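Local coordinates for malonate decarboxylase acyl carrier protein (Pseudomonas fluorescens, PDB 5VIT) that probably serves as the acyl carrier subunit of malonate decarboxylase, carrying acetyl and malonyl groups as thioesters on a phosphoribosyl-dephospho-CoA prosthetic group during turnover, at residues N49-A52 and S53-H57; G79-P82 and G83-R86. One frame throughout, in Å; residues are numbered along the deposited sequence.

Interaction 1: N49-A52 and S53-H57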
loop_
_atom_site.group_PDB
_atom_site.type_symbol
_atom_site.label_atom_id
_atom_site.label_comp_id
_atom_site.label_asym_id
_atom_site.label_seq_id
_atom_site.Cartn_x
_atom_site.Cartn_y
_atom_site.Cartn_z
ATOM N N ASN B 49 -13.784 27.583 5.431
ATOM C CA ASN B 49 -12.848 28.694 5.584
ATOM C C ASN B 49 -11.513 28.237 6.152
ATOM O O ASN B 49 -11.465 27.289 6.931
ATOM C CB ASN B 49 -13.439 29.773 6.491
ATOM C CG ASN B 49 -14.714 30.372 5.937
ATOM O OD1 ASN B 49 -14.759 30.835 4.795
ATOM N ND2 ASN B 49 -15.766 30.362 6.749
ATOM N N GLY B 50 -10.439 28.918 5.755
ATOM C CA GLY B 50 -9.108 28.643 6.266
ATOM C C GLY B 50 -8.514 27.308 5.844
ATOM O O GLY B 50 -7.706 26.713 6.573
ATOM N N SER B 51 -8.894 26.826 4.662
ATOM C CA SER B 51 -8.443 25.504 4.234
ATOM C C SER B 51 -7.431 25.586 3.098
ATOM O O SER B 51 -7.115 24.573 2.466
ATOM C CB SER B 51 -9.636 24.634 3.818
ATOM O OG SER B 51 -10.337 25.201 2.728
ATOM N N ALA B 52 -6.898 26.778 2.859
ATOM C CA ALA B 52 -5.989 26.979 1.737
ATOM C C ALA B 52 -4.789 26.026 1.751
ATOM O O ALA B 52 -4.451 25.441 0.720
ATOM C CB ALA B 52 -5.509 28.430 1.703
ATOM N N SER B 53 -4.149 25.850 2.903
ATOM C CA SER B 53 -2.916 25.061 2.931
ATOM C C SER B 53 -3.235 23.570 2.818
ATOM O O SER B 53 -2.423 22.780 2.331
ATOM C CB SER B 53 -2.119 25.346 4.197
ATOM O OG SER B 53 -2.915 25.038 5.322
ATOM N N ARG B 54 -4.433 23.202 3.258
ATOM C CA ARG B 54 -4.957 21.866 3.028
ATOM C C ARG B 54 -5.046 21.580 1.512
ATOM O O ARG B 54 -4.527 20.572 1.038
ATOM C CB ARG B 54 -6.324 21.719 3.707
ATOM C CG ARG B 54 -7.022 20.407 3.437
ATOM C CD ARG B 54 -8.471 20.424 3.953
ATOM N NE ARG B 54 -8.588 19.980 5.346
ATOM C CZ ARG B 54 -8.646 20.785 6.406
ATOM N NH1 ARG B 54 -8.610 22.108 6.250
ATOM N NH2 ARG B 54 -8.753 20.262 7.627
ATOM N N TRP B 55 -5.676 22.483 0.759
ATOM C CA TRP B 55 -5.808 22.312 -0.686
ATOM C C TRP B 55 -4.429 22.297 -1.361
ATOM O O TRP B 55 -4.192 21.545 -2.308
ATOM C CB TRP B 55 -6.694 23.416 -1.287
ATOM C CG TRP B 55 -8.178 23.228 -1.026
ATOM C CD1 TRP B 55 -8.907 23.779 -0.011
ATOM C CD2 TRP B 55 -9.096 22.416 -1.777
ATOM N NE1 TRP B 55 -10.219 23.377 -0.090
ATOM C CE2 TRP B 55 -10.361 22.538 -1.164
ATOM C CE3 TRP B 55 -8.974 21.608 -2.908
ATOM C CZ2 TRP B 55 -11.491 21.879 -1.644
ATOM C CZ3 TRP B 55 -10.096 20.959 -3.387
ATOM C CH2 TRP B 55 -11.336 21.098 -2.759
ATOM N N GLN B 56 -3.515 23.117 -0.855
ATOM C CA GLN B 56 -2.142 23.151 -1.356
ATOM C C GLN B 56 -1.455 21.783 -1.217
ATOM O O GLN B 56 -0.832 21.261 -2.165
ATOM C CB GLN B 56 -1.339 24.228 -0.605
ATOM C CG GLN B 56 0.084 24.380 -1.084
ATOM C CD GLN B 56 0.160 24.787 -2.540
ATOM O OE1 GLN B 56 -0.608 25.640 -3.005
ATOM N NE2 GLN B 56 1.082 24.170 -3.277
ATOM N N HIS B 57 -1.563 21.203 -0.030
ATOM C CA HIS B 57 -0.978 19.893 0.214
ATOM C C HIS B 57 -1.558 18.827 -0.697
ATOM O O HIS B 57 -0.823 18.025 -1.265
ATOM C CB HIS B 57 -1.180 19.485 1.670
ATOM C CG HIS B 57 -0.349 20.278 2.626
ATOM N ND1 HIS B 57 -0.866 20.838 3.774
ATOM C CD2 HIS B 57 0.964 20.606 2.599
ATOM C CE1 HIS B 57 0.096 21.475 4.416
ATOM N NE2 HIS B 57 1.216 21.350 3.725
#
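Two backbone hydrogen bonds close the first turn of helix 52-62, from its N-cap S51 and its first residue A52. W55 N donates to S51 O over 3.1 Å, and the bond is fairly straight, with an N-H...O angle of 163°. Q56 N donates to A52 O over 3.0 Å, from slightly off the carbonyl plane. The side chain of Q56 then leads off, and its NE2 bonds to E60.

The ends of W55 and R54 both come up to S51. S51 OG lies at the edge of the W55 indole, in the ring plane, 3.4 Å from W55 CD1. Its hydrogen bond is to V48 O, in the loop just before. W55 CG sits beside its own backbone N (chi1 -76°), which sets the CD1 edge against S51; W55 CD1 is 3.2 Å from S51 O. With an alanine at W55, S51 OG would probably lose its indole neighbour, and a gap is likely to open toward V44 and I75.

The other side-chain contact is van der Waals: the R54 chain bends at its third torsion (chi3 -89°), and the edge of its guanidinium comes to S51, with R54 NH1 3.7 Å from S51 CB.

The N-cap side chain of S51 makes no capping bond. This is the start of helix 52-62, the helix of a beta-alpha-beta crossover between the parallel strands 39-46 and 71-78.

Interaction 2: G79-P82 and G83-R86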
loop_
_atom_site.group_PDB
_atom_site.type_symbol
_atom_site.label_atom_id
_atom_site.label_comp_id
_atom_site.label_asym_id
_atom_site.label_seq_id
_atom_site.Cartn_x
_atom_site.Cartn_y
_atom_site.Cartn_z
ATOM N N GLY B 79 -17.577 21.262 1.161
ATOM C CA GLY B 79 -17.091 20.555 2.340
ATOM C C GLY B 79 -16.770 19.073 2.204
ATOM O O GLY B 79 -16.902 18.309 3.160
ATOM N N ALA B 80 -16.342 18.655 1.019
ATOM C CA ALA B 80 -15.891 17.294 0.823
ATOM C C ALA B 80 -14.644 17.017 1.683
ATOM O O ALA B 80 -13.857 17.923 1.927
ATOM C CB ALA B 80 -15.597 17.047 -0.641
ATOM N N THR B 81 -14.474 15.777 2.150
ATOM C CA THR B 81 -13.218 15.392 2.786
ATOM C C THR B 81 -12.105 15.391 1.733
ATOM O O THR B 81 -12.381 15.261 0.540
ATOM C CB THR B 81 -13.306 14.003 3.426
ATOM O OG1 THR B 81 -13.650 13.043 2.413
ATOM C CG2 THR B 81 -14.346 13.988 4.536
ATOM N N PRO B 82 -10.842 15.528 2.166
ATOM C CA PRO B 82 -9.703 15.445 1.245
ATOM C C PRO B 82 -9.694 14.139 0.477
ATOM O O PRO B 82 -9.293 14.107 -0.689
ATOM C CB PRO B 82 -8.500 15.534 2.179
ATOM C CG PRO B 82 -8.988 16.393 3.278
ATOM C CD PRO B 82 -10.413 15.941 3.513
ATOM N N GLY B 83 -10.143 13.072 1.133
ATOM C CA GLY B 83 -10.312 11.789 0.482
ATOM C C GLY B 83 -11.280 11.827 -0.686
ATOM O O GLY B 83 -10.962 11.339 -1.776
ATOM N N VAL B 84 -12.462 12.403 -0.472
ATOM C CA VAL B 84 -13.434 12.552 -1.556
ATOM C C VAL B 84 -12.882 13.471 -2.652
ATOM O O VAL B 84 -13.001 13.163 -3.836
ATOM C CB VAL B 84 -14.787 13.104 -1.046
ATOM C CG1 VAL B 84 -15.719 13.474 -2.220
ATOM C CG2 VAL B 84 -15.460 12.088 -0.117
ATOM N N VAL B 85 -12.268 14.587 -2.246
ATOM C CA VAL B 85 -11.671 15.528 -3.194
ATOM C C VAL B 85 -10.638 14.832 -4.098
ATOM O O VAL B 85 -10.710 14.917 -5.326
ATOM C CB VAL B 85 -10.978 16.720 -2.477
ATOM C CG1 VAL B 85 -10.272 17.589 -3.486
ATOM C CG2 VAL B 85 -11.977 17.539 -1.662
ATOM N N ARG B 86 -9.685 14.136 -3.484
ATOM C CA ARG B 86 -8.670 13.416 -4.246
ATOM C C ARG B 86 -9.285 12.435 -5.254
ATOM O O ARG B 86 -8.909 12.423 -6.425
ATOM C CB ARG B 86 -7.721 12.664 -3.313
ATOM C CG ARG B 86 -6.757 11.806 -4.100
ATOM C CD ARG B 86 -5.692 11.135 -3.260
ATOM N NE ARG B 86 -4.919 10.251 -4.123
ATOM C CZ ARG B 86 -4.011 9.381 -3.697
ATOM N NH1 ARG B 86 -3.752 9.250 -2.397
ATOM N NH2 ARG B 86 -3.369 8.632 -4.579
#
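G83 and T81 meet in the first turn of helix 82-96, with T81 C 3.1 Å from G83 N. G83 has no side chain, and a CB there would come close to T81 OG1 and the P82 carbonyl carbon.

V84 comes next. Its backbone N donates to T81 OG1 over 3.2 Å, with an N-H...O angle of 163°. T81 OG1 stands between its own backbone N and carbonyl carbon (chi1 59°), and this turns the oxygen back toward the V84 amide. The same oxygen touches V84 CG2 at 3.3 Å, where the two side chains cross at about a right angle. V84 CG1 packs against A80 CB at 3.9 Å. T81 OG1 is also hydrogen-bonded to E422 of the MdcA chain, so two partners grip it.

T81 is thus a threonine N-cap. Its side chain satisfies an amide that has no earlier helical carbonyl to bond, and P82, the next residue, is the first of the helix. The helix follows the loop that leaves strand 71-78. D77, near the end of that strand, accepts hydrogen bonds from the backbone N of G79 and A80.

V85 N continues the turn with a nearly straight bond to T81 O, 2.9 Å long at 171°. V85 CG2 reaches back to A80 CB at 3.8 Å, so A80 rests against both valines.

R86 N bonds to P82 O over 2.8 Å, the donor well tilted from the carbonyl plane. The R86 chain runs extended and leads away from the turn. Its NE forms a salt bridge with E90, and its NH1 another with E466 of the MdcA chain.

Interactions 1 and 2 form the starts of the two helices of the chain, 52-62 and 82-96. They come in series along the sequence, and strand 71-78 runs between them. Their centres lie about 12 Å apart. They touch directly: W55 CZ3 of interaction 1 packs on V85 CG1 of interaction 2 at 3.4 Å, and R54 CD lies 4.1 Å from P82 CG. The helices therefore lean on each other at their N-terminal ends. Both also pack on the mixed sheet, helix 52-62 touching strands 39-46 and 71-78, and helix 82-96 touching strand 27-34. Residues of both contacts meet the MdcA chain, so these helix starts lie at the interface with that subunit.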